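Long-range contacts in protein translation elongation factor 1A (Methanosarcina mazei, PDB 3WND), which binds cysteinyl-tRNA(Cys) in its GTP-bound form and probably acts as a translation elongation factor related to SelB, EF-Tu and aIF2 gamma: residues A[22-27]-A[84-89]; A[27-32]-A[90-95]; A[35-40]-A[152-157]; A[97-102]-A[360-365]. All blocks are in the same frame, centred on the assembly; numbering follows the deposited sequence.

Contact 1: residues A[22-27]-A[84-89]; sequences ANVAII and SDIAVL
The carbonyl oxygen Asn23 O is gripped by two successive backbone amides. Asp85 N lies 2.8 Å from Asn23 O and is tilted from the carbonyl plane. Ile86 N makes the longer bond to Asn23 O, at 3.2 Å, and lies in that plane. From here the two strands run parallel. Ala25 N donates to Ile86 O, Val88 N donates to Ala25 O at 2.8 Å, nearly straight at 177°, and Ile27 N donates to Val88 O.

Val24, Ile26, Ile86 and Val88 share one face of the sheet. The two branches of Val24 split between two partners: Val24 CG1 meets Val88 CG2 at 3.7 Å, and Val24 CG2 meets Ile86 CB at 4.0 Å. Ile26 lies alongside Val88 in one of its two conformers. On the other face Ile27 CG1 meets Leu89 CD1 at 4.0 Å. Two waters tie Asp85 OD2 to Asn23, one through N and one through ND2. Asn23 ND2 also binds Gly252 O.

Strand 61-66 pairs with the other edge of 22-27. Helix 167-187 packs on Ala22 and Ile86, while helices 74-83 and 98-109 pack on the face of Ala25, Ile27 and Ala87.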
loop_
_atom_site.group_PDB
_atom_site.type_symbol
_atom_site.label_atom_id
_atom_site.label_comp_id
_atom_site.label_asym_id
_atom_site.label_seq_id
_atom_site.Cartn_x
_atom_site.Cartn_y
_atom_site.Cartn_z
ATOM N N ALA A 22 7.306 -11.332 2.124
ATOM C CA ALA A 22 6.796 -10.128 2.820
ATOM C C ALA A 22 6.890 -8.956 1.873
ATOM O O ALA A 22 7.931 -8.767 1.208
ATOM C CB ALA A 22 7.587 -9.831 4.070
ATOM N N ASN A 23 5.794 -8.184 1.772
ATOM C CA ASN A 23 5.832 -6.973 0.939
ATOM C C ASN A 23 5.747 -5.817 1.903
ATOM O O ASN A 23 4.793 -5.698 2.714
ATOM C CB ASN A 23 4.651 -6.981 -0.010
ATOM C CG ASN A 23 4.720 -8.133 -0.968
ATOM O OD1 ASN A 23 5.798 -8.416 -1.539
ATOM N ND2 ASN A 23 3.631 -8.889 -1.069
ATOM N N VAL A 24 6.797 -4.989 1.859
ATOM C CA VAL A 24 7.025 -3.944 2.893
ATOM C C VAL A 24 7.076 -2.577 2.221
ATOM O O VAL A 24 7.713 -2.392 1.177
ATOM C CB VAL A 24 8.371 -4.279 3.650
ATOM C CG1 VAL A 24 8.628 -3.207 4.722
ATOM C CG2 VAL A 24 8.354 -5.696 4.253
ATOM N N ALA A 25 6.308 -1.643 2.731
ATOM C CA ALA A 25 6.360 -0.242 2.298
ATOM C C ALA A 25 7.262 0.551 3.174
ATOM O O ALA A 25 7.163 0.505 4.392
ATOM C CB ALA A 25 4.975 0.352 2.412
ATOM N N ILE A 26 8.208 1.240 2.562
ATOM C CA ILE A 26 9.118 2.137 3.360
ATOM C C ILE A 26 8.667 3.550 3.027
ATOM O O ILE A 26 8.699 3.991 1.845
ATOM C CB ILE A 26 10.654 1.971 3.019
ATOM C CG1 ILE A 26 11.139 0.493 3.037
ATOM C CG2 ILE A 26 11.473 2.912 3.918
ATOM C CD1 ILE A 26 10.976 -0.280 4.314
ATOM N N ILE A 27 8.198 4.248 4.070
ATOM C CA ILE A 27 7.571 5.520 3.879
ATOM C C ILE A 27 8.079 6.544 4.891
ATOM O O ILE A 27 8.693 6.203 5.956
ATOM C CB ILE A 27 6.006 5.400 3.988
ATOM C CG1 ILE A 27 5.583 5.027 5.425
ATOM C CG2 ILE A 27 5.430 4.399 2.909
ATOM C CD1 ILE A 27 4.062 5.253 5.673
ATOM N N SER A 84 1.413 -3.436 -0.070
ATOM C CA SER A 84 2.234 -3.971 0.984
ATOM C C SER A 84 1.433 -4.496 2.149
ATOM O O SER A 84 0.247 -4.125 2.351
ATOM C CB SER A 84 3.214 -2.881 1.456
ATOM O OG SER A 84 4.045 -2.481 0.381
ATOM N N ASP A 85 2.071 -5.327 2.986
ATOM C CA ASP A 85 1.401 -5.778 4.205
ATOM C C ASP A 85 2.029 -5.230 5.467
ATOM O O ASP A 85 1.408 -5.349 6.528
ATOM C CB ASP A 85 1.388 -7.335 4.280
ATOM C CG ASP A 85 0.399 -7.931 3.237
ATOM O OD1 ASP A 85 -0.762 -7.455 3.104
ATOM O OD2 ASP A 85 0.809 -8.845 2.586
ATOM N N ILE A 86 3.252 -4.686 5.348
ATOM C CA ILE A 86 3.972 -4.169 6.523
ATOM C C ILE A 86 4.423 -2.765 6.147
ATOM O O ILE A 86 4.886 -2.589 5.024
ATOM C CB ILE A 86 5.273 -4.985 6.757
ATOM C CG1 ILE A 86 4.923 -6.452 7.102
ATOM C CG2 ILE A 86 6.072 -4.369 7.924
ATOM C CD1 ILE A 86 6.128 -7.415 7.162
ATOM N N ALA A 87 4.280 -1.818 7.100
ATOM C CA ALA A 87 4.722 -0.422 6.831
ATOM C C ALA A 87 5.874 -0.125 7.723
ATOM O O ALA A 87 5.795 -0.403 8.911
ATOM C CB ALA A 87 3.592 0.621 7.066
ATOM N N VAL A 88 6.941 0.419 7.153
ATOM C CA VAL A 88 8.042 0.942 7.996
ATOM C C VAL A 88 8.033 2.461 7.819
ATOM O O VAL A 88 8.246 2.969 6.696
ATOM C CB VAL A 88 9.394 0.419 7.506
ATOM C CG1 VAL A 88 10.538 1.135 8.299
ATOM C CG2 VAL A 88 9.416 -1.108 7.727
ATOM N N LEU A 89 7.652 3.166 8.900
ATOM C CA LEU A 89 7.527 4.647 8.885
ATOM C C LEU A 89 8.833 5.211 9.380
ATOM O O LEU A 89 9.224 4.914 10.536
ATOM C CB LEU A 89 6.325 5.098 9.711
ATOM C CG LEU A 89 6.257 6.578 9.989
ATOM C CD1 LEU A 89 6.125 7.369 8.625
ATOM C CD2 LEU A 89 5.073 6.842 10.936
HETATM O O HOH W 1 3.658 -9.596 3.250
HETATM O O HOH W 2 1.209 -7.838 -0.132
#

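Contact 2: residues A[27-32]-A[90-95]; sequences IGTEKS and CIPPQG
Two loops leave neighbouring parallel strands here, at the C-terminal ends of two inner strands of the GTPase-like domain's sheet. Cys90 N donates to Ile27 O at 2.7 Å, a nearly straight bond (168°). Beyond it the strands part. Water 3 fills in, accepting from Thr29 N and donating to Cys90 O.

Each loop makes a type II turn, Thr29 to Ser32 and Pro92 to Gly95. The first is part of the segment that matches the P-loop pattern. Ser32 belongs to the GDP site seen for this protein, though no GDP is bound to this chain. Its CB sits over a face of the Pro92 ring, with Ser32 CB to Pro92 CD at 3.5 Å. OG of Ser32 stands between its own backbone N and carbonyl carbon (chi1 66°), which lets it reach back to Thr29 O at 2.8 Å. Ser32 OG also packs 3.7 Å from Cys90 CB. Thr29 CG2 comes at the rim of the proline ring, 3.9 Å from Pro92 CD, the two side chains crossing at about a right angle.

Thr29 OG1 is hydrogen-bonded to Asp97 OD2, just before helix 98-109. Few direct polar bonds cross the contact, and the turn is also held by its Ser32-Thr29 bond and by partners such as Thr120 and Asp97.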
loop_
_atom_site.group_PDB
_atom_site.type_symbol
_atom_site.label_atom_id
_atom_site.label_comp_id
_atom_site.label_asym_id
_atom_site.label_seq_id
_atom_site.Cartn_x
_atom_site.Cartn_y
_atom_site.Cartn_z
ATOM N N ILE A 27 8.198 4.248 4.070
ATOM C CA ILE A 27 7.571 5.520 3.879
ATOM C C ILE A 27 8.079 6.544 4.891
ATOM O O ILE A 27 8.693 6.203 5.956
ATOM C CB ILE A 27 6.006 5.400 3.988
ATOM C CG1 ILE A 27 5.583 5.027 5.425
ATOM C CG2 ILE A 27 5.430 4.399 2.909
ATOM C CD1 ILE A 27 4.062 5.253 5.673
ATOM N N GLY A 28 7.749 7.776 4.635
ATOM C CA GLY A 28 7.904 8.858 5.593
ATOM C C GLY A 28 8.267 10.172 4.975
ATOM O O GLY A 28 8.257 10.315 3.718
ATOM N N THR A 29 8.504 11.149 5.835
ATOM C CA THR A 29 8.753 12.556 5.449
ATOM C C THR A 29 10.026 12.798 4.678
ATOM O O THR A 29 10.834 11.858 4.414
ATOM C CB THR A 29 8.669 13.467 6.742
ATOM O OG1 THR A 29 8.530 14.848 6.337
ATOM C CG2 THR A 29 9.851 13.265 7.688
ATOM N N GLU A 30 10.170 14.044 4.186
ATOM C CA GLU A 30 11.454 14.418 3.532
ATOM C C GLU A 30 12.654 14.220 4.421
ATOM O O GLU A 30 12.570 14.445 5.636
ATOM C CB GLU A 30 11.443 15.900 3.123
ATOM C CG GLU A 30 10.436 16.163 2.034
ATOM C CD GLU A 30 9.143 16.869 2.515
ATOM O OE1 GLU A 30 8.547 16.543 3.629
ATOM O OE2 GLU A 30 8.689 17.760 1.721
ATOM N N LYS A 31 13.791 13.867 3.809
ATOM C CA LYS A 31 15.041 13.767 4.551
ATOM C C LYS A 31 14.938 12.834 5.808
ATOM O O LYS A 31 15.431 13.145 6.877
ATOM C CB LYS A 31 15.575 15.163 4.962
ATOM C CG LYS A 31 16.040 16.081 3.806
ATOM C CD LYS A 31 15.788 17.568 4.111
ATOM C CE LYS A 31 16.741 18.161 5.174
ATOM N NZ LYS A 31 16.124 19.224 5.999
ATOM N N SER A 32 14.225 11.713 5.649
ATOM C CA SER A 32 14.088 10.747 6.713
ATOM C C SER A 32 14.900 9.487 6.523
ATOM O O SER A 32 14.765 8.578 7.305
ATOM C CB SER A 32 12.595 10.397 6.903
ATOM O OG SER A 32 12.194 9.736 5.702
ATOM N N CYS A 90 9.508 5.922 8.517
ATOM C CA CYS A 90 10.867 6.446 8.870
ATOM C C CYS A 90 10.696 7.853 9.452
ATOM O O CYS A 90 10.129 8.704 8.846
ATOM C CB CYS A 90 11.693 6.532 7.579
ATOM S SG CYS A 90 12.065 4.934 6.905
ATOM N N ILE A 91 11.164 8.015 10.692
ATOM C CA ILE A 91 11.118 9.332 11.330
ATOM C C ILE A 91 12.568 9.671 11.728
ATOM O O ILE A 91 13.117 9.012 12.636
ATOM C CB ILE A 91 10.182 9.309 12.561
ATOM C CG1 ILE A 91 8.772 8.778 12.137
ATOM C CG2 ILE A 91 10.137 10.692 13.176
ATOM C CD1 ILE A 91 7.772 8.626 13.221
ATOM N N PRO A 92 13.097 10.782 11.211
ATOM C CA PRO A 92 14.462 11.201 11.575
ATOM C C PRO A 92 14.461 12.022 12.908
ATOM O O PRO A 92 13.395 12.347 13.423
ATOM C CB PRO A 92 14.840 12.089 10.390
ATOM C CG PRO A 92 13.502 12.808 10.040
ATOM C CD PRO A 92 12.484 11.676 10.164
ATOM N N PRO A 93 15.653 12.334 13.433
ATOM C CA PRO A 93 15.654 13.038 14.733
ATOM C C PRO A 93 14.933 14.386 14.530
ATOM O O PRO A 93 15.043 15.045 13.459
ATOM C CB PRO A 93 17.202 13.107 15.075
ATOM C CG PRO A 93 17.735 11.876 14.368
ATOM C CD PRO A 93 17.030 11.915 13.022
ATOM N N GLN A 94 14.169 14.766 15.540
ATOM C CA GLN A 94 13.362 15.951 15.510
ATOM C C GLN A 94 12.440 15.974 14.310
ATOM O O GLN A 94 12.087 17.049 13.786
ATOM C CB GLN A 94 14.239 17.258 15.519
ATOM C CG GLN A 94 15.156 17.410 16.749
ATOM C CD GLN A 94 14.340 17.599 18.057
ATOM O OE1 GLN A 94 13.140 18.006 18.022
ATOM N NE2 GLN A 94 14.969 17.284 19.216
ATOM N N GLY A 95 11.966 14.787 13.908
ATOM C CA GLY A 95 11.244 14.652 12.615
ATOM C C GLY A 95 9.703 14.644 12.739
ATOM O O GLY A 95 9.017 14.155 11.850
HETATM O O HOH W 3 7.974 10.452 8.529
#

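Contact 3: residues A[35-40]-A[152-157]; sequences TSLAAN and ISLNTN
Thr156 fits against the helix at Ser36, Leu37 and Asn40, and it stands where the buried side of this contact meets the exposed one. The buried side is apolar and belongs to Leu37 and Leu154. Leu37 CD1 meets Thr156 CG2 at 4.0 Å, the two side chains crossing at about a right angle. The same CD1 lies 4.3 Å from Leu154 CD1. Leu37 CG points away from its backbone N (chi1 176°), and this carries the isobutyl end toward the loop. Leu170 of helix 167-187 touches both leucines.

The segments belong to a nucleotide-binding domain of the translational GTPase type. Helix 34-39 begins at the end of the P-loop, and 152-157 runs from the end of edge strand 150-153 into the loop after it. Thr35, Ser36 and Thr156 all belong to the GDP site seen for this protein, although no GDP is bound to this chain. Asn155 shapes the loop by an Asx turn, with its OD1 accepting from Asn157 N at 3.0 Å. Asn157 ND2 in turn binds Asp123, another residue of that site.

On the exposed side, at Ser36 and Asn40, no direct hydrogen bond joins the segments. The touches are van der Waals: Ser36 CB stands 3.7 Å from Thr156 OG1, and Asn40 ND2 passes 3.8 Å from Thr156 CB. The Asn40 amide is held by the helix end: ND2 donates to Ser36 O at 2.9 Å, and Asn40 N reaches that oxygen from the opposite face of the carbonyl plane. Water 4 then accepts from Asn40 ND2 and donates weakly to Thr156 O at 3.3 Å.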
loop_
_atom_site.group_PDB
_atom_site.type_symbol
_atom_site.label_atom_id
_atom_site.label_comp_id
_atom_site.label_asym_id
_atom_site.label_seq_id
_atom_site.Cartn_x
_atom_site.Cartn_y
_atom_site.Cartn_z
ATOM N N THR A 35 14.859 6.343 1.324
ATOM C CA THR A 35 15.481 5.691 0.167
ATOM C C THR A 35 16.767 4.991 0.522
ATOM O O THR A 35 16.955 3.848 0.091
ATOM C CB THR A 35 15.726 6.736 -0.957
ATOM O OG1 THR A 35 14.450 7.239 -1.379
ATOM C CG2 THR A 35 16.480 6.076 -2.117
ATOM N N SER A 36 17.586 5.555 1.455
ATOM C CA SER A 36 18.793 4.850 1.792
ATOM C C SER A 36 18.495 3.584 2.516
ATOM O O SER A 36 19.199 2.604 2.357
ATOM C CB SER A 36 19.630 5.770 2.703
ATOM O OG SER A 36 20.073 6.851 1.908
ATOM N N LEU A 37 17.405 3.587 3.291
ATOM C CA LEU A 37 17.094 2.329 4.038
ATOM C C LEU A 37 16.628 1.246 3.002
ATOM O O LEU A 37 17.093 0.079 3.070
ATOM C CB LEU A 37 16.003 2.618 5.088
ATOM C CG LEU A 37 15.493 1.366 5.885
ATOM C CD1 LEU A 37 16.619 0.667 6.557
ATOM C CD2 LEU A 37 14.320 1.756 6.817
ATOM N N ALA A 38 15.632 1.637 2.184
ATOM C CA ALA A 38 15.056 0.719 1.176
ATOM C C ALA A 38 16.268 0.152 0.340
ATOM O O ALA A 38 16.382 -1.061 0.099
ATOM C CB ALA A 38 14.048 1.453 0.247
ATOM N N ALA A 39 17.140 1.069 -0.136
ATOM C CA ALA A 39 18.236 0.708 -1.054
ATOM C C ALA A 39 19.241 -0.276 -0.408
ATOM O O ALA A 39 19.902 -1.025 -1.116
ATOM C CB ALA A 39 18.937 1.990 -1.540
ATOM N N ASN A 40 19.366 -0.239 0.922
ATOM C CA ASN A 40 20.244 -1.170 1.634
ATOM C C ASN A 40 19.554 -2.410 2.114
ATOM O O ASN A 40 20.190 -3.310 2.698
ATOM C CB ASN A 40 20.879 -0.440 2.826
ATOM C CG ASN A 40 22.066 0.461 2.389
ATOM O OD1 ASN A 40 23.094 -0.053 1.959
ATOM N ND2 ASN A 40 21.929 1.771 2.471
ATOM N N ILE A 152 12.470 1.419 16.368
ATOM C CA ILE A 152 13.826 0.889 16.303
ATOM C C ILE A 152 14.750 1.983 15.836
ATOM O O ILE A 152 14.592 2.496 14.702
ATOM C CB ILE A 152 13.876 -0.317 15.283
ATOM C CG1 ILE A 152 12.956 -1.448 15.895
ATOM C CG2 ILE A 152 15.344 -0.855 15.216
ATOM C CD1 ILE A 152 12.787 -2.606 14.984
ATOM N N SER A 153 15.734 2.335 16.652
ATOM C CA SER A 153 16.694 3.378 16.245
ATOM C C SER A 153 17.774 2.722 15.338
ATOM O O SER A 153 18.340 1.660 15.714
ATOM C CB SER A 153 17.390 3.838 17.535
ATOM O OG SER A 153 18.390 4.782 17.209
ATOM N N LEU A 154 18.087 3.345 14.221
ATOM C CA LEU A 154 19.038 2.714 13.264
ATOM C C LEU A 154 19.701 3.753 12.384
ATOM O O LEU A 154 19.272 4.902 12.338
ATOM C CB LEU A 154 18.263 1.672 12.372
ATOM C CG LEU A 154 17.129 2.207 11.443
ATOM C CD1 LEU A 154 17.683 2.779 10.158
ATOM C CD2 LEU A 154 16.159 1.027 11.110
ATOM N N ASN A 155 20.765 3.348 11.661
ATOM C CA ASN A 155 21.256 4.192 10.590
ATOM C C ASN A 155 21.762 3.208 9.493
ATOM O O ASN A 155 21.869 2.006 9.743
ATOM C CB ASN A 155 22.451 5.122 11.097
ATOM C CG ASN A 155 23.687 4.312 11.532
ATOM O OD1 ASN A 155 24.370 3.696 10.669
ATOM N ND2 ASN A 155 24.012 4.297 12.855
ATOM N N THR A 156 21.980 3.763 8.346
ATOM C CA THR A 156 22.522 3.043 7.209
ATOM C C THR A 156 23.828 3.752 6.771
ATOM O O THR A 156 24.101 3.922 5.543
ATOM C CB THR A 156 21.528 2.893 6.062
ATOM O OG1 THR A 156 21.083 4.199 5.724
ATOM C CG2 THR A 156 20.364 1.950 6.484
ATOM N N ASN A 157 24.642 4.140 7.764
ATOM C CA ASN A 157 25.925 4.828 7.521
ATOM C C ASN A 157 27.104 3.998 7.889
ATOM O O ASN A 157 27.363 3.796 9.047
ATOM C CB ASN A 157 25.890 6.114 8.306
ATOM C CG ASN A 157 27.142 6.950 8.108
ATOM O OD1 ASN A 157 28.060 6.576 7.364
ATOM N ND2 ASN A 157 27.216 8.036 8.828
HETATM O O HOH W 4 23.705 4.088 2.269
#

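Contact 4: residues A[97-102]-A[360-365]; sequences DAHTGE and TQRFAA
The carboxylate of Glu102 lies at the edge of the Arg362 guanidinium, their planes 22° apart. Arg362 grips it side-on with two nitrogens: NH2 to Glu102 OE1 at 2.8 Å and NE to Glu102 OE2 at 2.9 Å. Both acceptor oxygens are met on their syn sides. One face of the guanidinium carries water 6, off toward its rim. The His99 ring approaches obliquely, its plane 45° from that of the guanidinium. At the edge of the Phe363 ring, Glu102 CG lies 3.7 Å from Phe363 CD2.

The anti lone pair of Glu102 OE2 takes a further bond, from Arg362 N at 2.7 Å. Three bonds from one arginine thus fix the carboxylate's rotation. The glutamate chain reaches over because CG is anti to the backbone N (chi1 -173°) and the next torsion is extended. Tyr70 OH also binds Glu102 OE1, and Pro71 O takes a bond from Arg362 NH2. The charge pair is therefore tied to the loop at 70-71 as well.

Gln361 OE1 lies 3.4 Å from Glu102 CG, with the amide and carboxylate planes nearly perpendicular. The same oxygen accepts from Phe363 N, and Gln361 NE2 donates to Phe363 O. Water 6 joins His99 NE2 to Thr360 O.

Asp97 caps helix 98-109 through OD1, which accepts from Thr100 N. The contact is a domain interface: a salt bridge, with Glu102 buried and Arg362 partly exposed, joins the N-terminal part of helix 98-109 in the GTPase-type domain to the start of strand 363-369 in the C-terminal beta domain.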
loop_
_atom_site.group_PDB
_atom_site.type_symbol
_atom_site.label_atom_id
_atom_site.label_comp_id
_atom_site.label_asym_id
_atom_site.label_seq_id
_atom_site.Cartn_x
_atom_site.Cartn_y
_atom_site.Cartn_z
ATOM N N ASP A 97 7.113 16.324 11.958
ATOM C CA ASP A 97 6.701 17.440 11.104
ATOM C C ASP A 97 5.355 17.123 10.454
ATOM O O ASP A 97 4.646 16.162 10.830
ATOM C CB ASP A 97 7.761 17.727 10.025
ATOM C CG ASP A 97 7.950 16.592 9.033
ATOM O OD1 ASP A 97 7.182 15.631 9.064
ATOM O OD2 ASP A 97 8.866 16.700 8.167
ATOM N N ALA A 98 5.000 17.934 9.481
ATOM C CA ALA A 98 3.632 17.872 8.906
ATOM C C ALA A 98 3.442 16.572 8.137
ATOM O O ALA A 98 2.353 15.939 8.227
ATOM C CB ALA A 98 3.417 19.054 7.987
ATOM N N HIS A 99 4.508 16.118 7.456
ATOM C CA HIS A 99 4.352 14.905 6.682
ATOM C C HIS A 99 4.400 13.647 7.483
ATOM O O HIS A 99 3.742 12.647 7.154
ATOM C CB HIS A 99 5.240 14.863 5.441
ATOM C CG HIS A 99 4.838 15.910 4.447
ATOM N ND1 HIS A 99 5.691 16.771 3.949
ATOM C CD2 HIS A 99 3.544 16.249 3.923
ATOM C CE1 HIS A 99 5.051 17.598 3.033
ATOM N NE2 HIS A 99 3.722 17.324 3.080
ATOM N N THR A 100 5.181 13.662 8.566
ATOM C CA THR A 100 5.131 12.491 9.474
ATOM C C THR A 100 3.727 12.396 10.031
ATOM O O THR A 100 3.142 11.308 10.101
ATOM C CB THR A 100 6.113 12.738 10.590
ATOM O OG1 THR A 100 7.420 12.638 10.050
ATOM C CG2 THR A 100 5.924 11.670 11.677
ATOM N N GLY A 101 3.135 13.531 10.381
ATOM C CA GLY A 101 1.746 13.508 10.869
ATOM C C GLY A 101 0.756 12.986 9.793
ATOM O O GLY A 101 -0.146 12.214 10.098
ATOM N N GLU A 102 0.911 13.456 8.571
ATOM C CA GLU A 102 0.043 13.025 7.446
ATOM C C GLU A 102 0.171 11.521 7.239
ATOM O O GLU A 102 -0.836 10.792 7.020
ATOM C CB GLU A 102 0.432 13.787 6.188
ATOM C CG GLU A 102 -0.558 13.484 5.042
ATOM C CD GLU A 102 -0.189 14.299 3.828
ATOM O OE1 GLU A 102 0.952 14.196 3.349
ATOM O OE2 GLU A 102 -1.049 15.115 3.396
ATOM N N THR A 360 -2.890 21.037 3.777
ATOM C CA THR A 360 -1.562 20.611 4.258
ATOM C C THR A 360 -1.520 19.139 4.637
ATOM O O THR A 360 -0.619 18.397 4.208
ATOM C CB THR A 360 -1.163 21.441 5.524
ATOM O OG1 THR A 360 -1.277 22.820 5.205
ATOM C CG2 THR A 360 0.262 21.142 5.978
ATOM N N GLN A 361 -2.446 18.758 5.473
ATOM C CA GLN A 361 -2.665 17.337 5.832
ATOM C C GLN A 361 -3.843 17.017 4.832
ATOM O O GLN A 361 -4.931 17.492 4.990
ATOM C CB GLN A 361 -3.081 17.242 7.302
ATOM C CG GLN A 361 -3.082 15.803 7.875
ATOM C CD GLN A 361 -4.088 14.899 7.197
ATOM O OE1 GLN A 361 -3.702 14.085 6.299
ATOM N NE2 GLN A 361 -5.377 15.045 7.576
ATOM N N ARG A 362 -3.553 16.147 3.872
ATOM C CA ARG A 362 -4.456 16.004 2.729
ATOM C C ARG A 362 -5.498 14.902 2.883
ATOM O O ARG A 362 -6.372 14.777 2.061
ATOM C CB ARG A 362 -3.642 15.776 1.453
ATOM C CG ARG A 362 -2.799 16.984 1.149
ATOM C CD ARG A 362 -1.709 16.759 0.104
ATOM N NE ARG A 362 -0.566 16.078 0.727
ATOM C CZ ARG A 362 0.559 15.787 0.087
ATOM N NH1 ARG A 362 0.753 16.090 -1.241
ATOM N NH2 ARG A 362 1.508 15.154 0.768
ATOM N N PHE A 363 -5.340 14.025 3.856
ATOM C CA PHE A 363 -6.298 12.902 4.007
ATOM C C PHE A 363 -7.499 13.327 4.787
ATOM O O PHE A 363 -7.393 13.893 5.879
ATOM C CB PHE A 363 -5.638 11.682 4.652
ATOM C CG PHE A 363 -4.651 11.022 3.727
ATOM C CD1 PHE A 363 -5.102 10.241 2.625
ATOM C CD2 PHE A 363 -3.282 11.284 3.845
ATOM C CE1 PHE A 363 -4.114 9.696 1.715
ATOM C CE2 PHE A 363 -2.337 10.770 2.941
ATOM C CZ PHE A 363 -2.754 9.932 1.897
ATOM N N ALA A 364 -8.657 13.077 4.181
ATOM C CA ALA A 364 -9.907 13.562 4.712
ATOM C C ALA A 364 -10.780 12.517 5.376
ATOM O O ALA A 364 -11.517 12.839 6.303
ATOM C CB ALA A 364 -10.695 14.275 3.581
ATOM N N ALA A 365 -10.766 11.307 4.856
ATOM C CA ALA A 365 -11.790 10.342 5.260
ATOM C C ALA A 365 -11.439 8.994 4.704
ATOM O O ALA A 365 -10.703 8.914 3.702
ATOM C CB ALA A 365 -13.197 10.721 4.740
HETATM O O HOH W 5 0.200 17.337 7.384
HETATM O O HOH W 6 1.487 18.952 2.580
#

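Overall arrangement
Contacts 1 and 2 are buried; contacts 3 and 4 are only partly so. Contacts 1 and 2 use the same two parallel strands and share Ile27. Contact 1 is the middle, with regular backbone bonds and aliphatic side chains. Contact 2 is where those strands give way to turns, and a water and a proline replace the regular pairing. Contact 3 lies over the same sheet. Its Leu37 touches Val88 of contact 1 and Cys90 of contact 2, so an apolar patch runs through all three. Contact 4 reaches outside this domain and depends on charge instead. It meets contact 2 through Asp97 and Thr29 but lies about 13 Å from contact 3 at the nearest atoms.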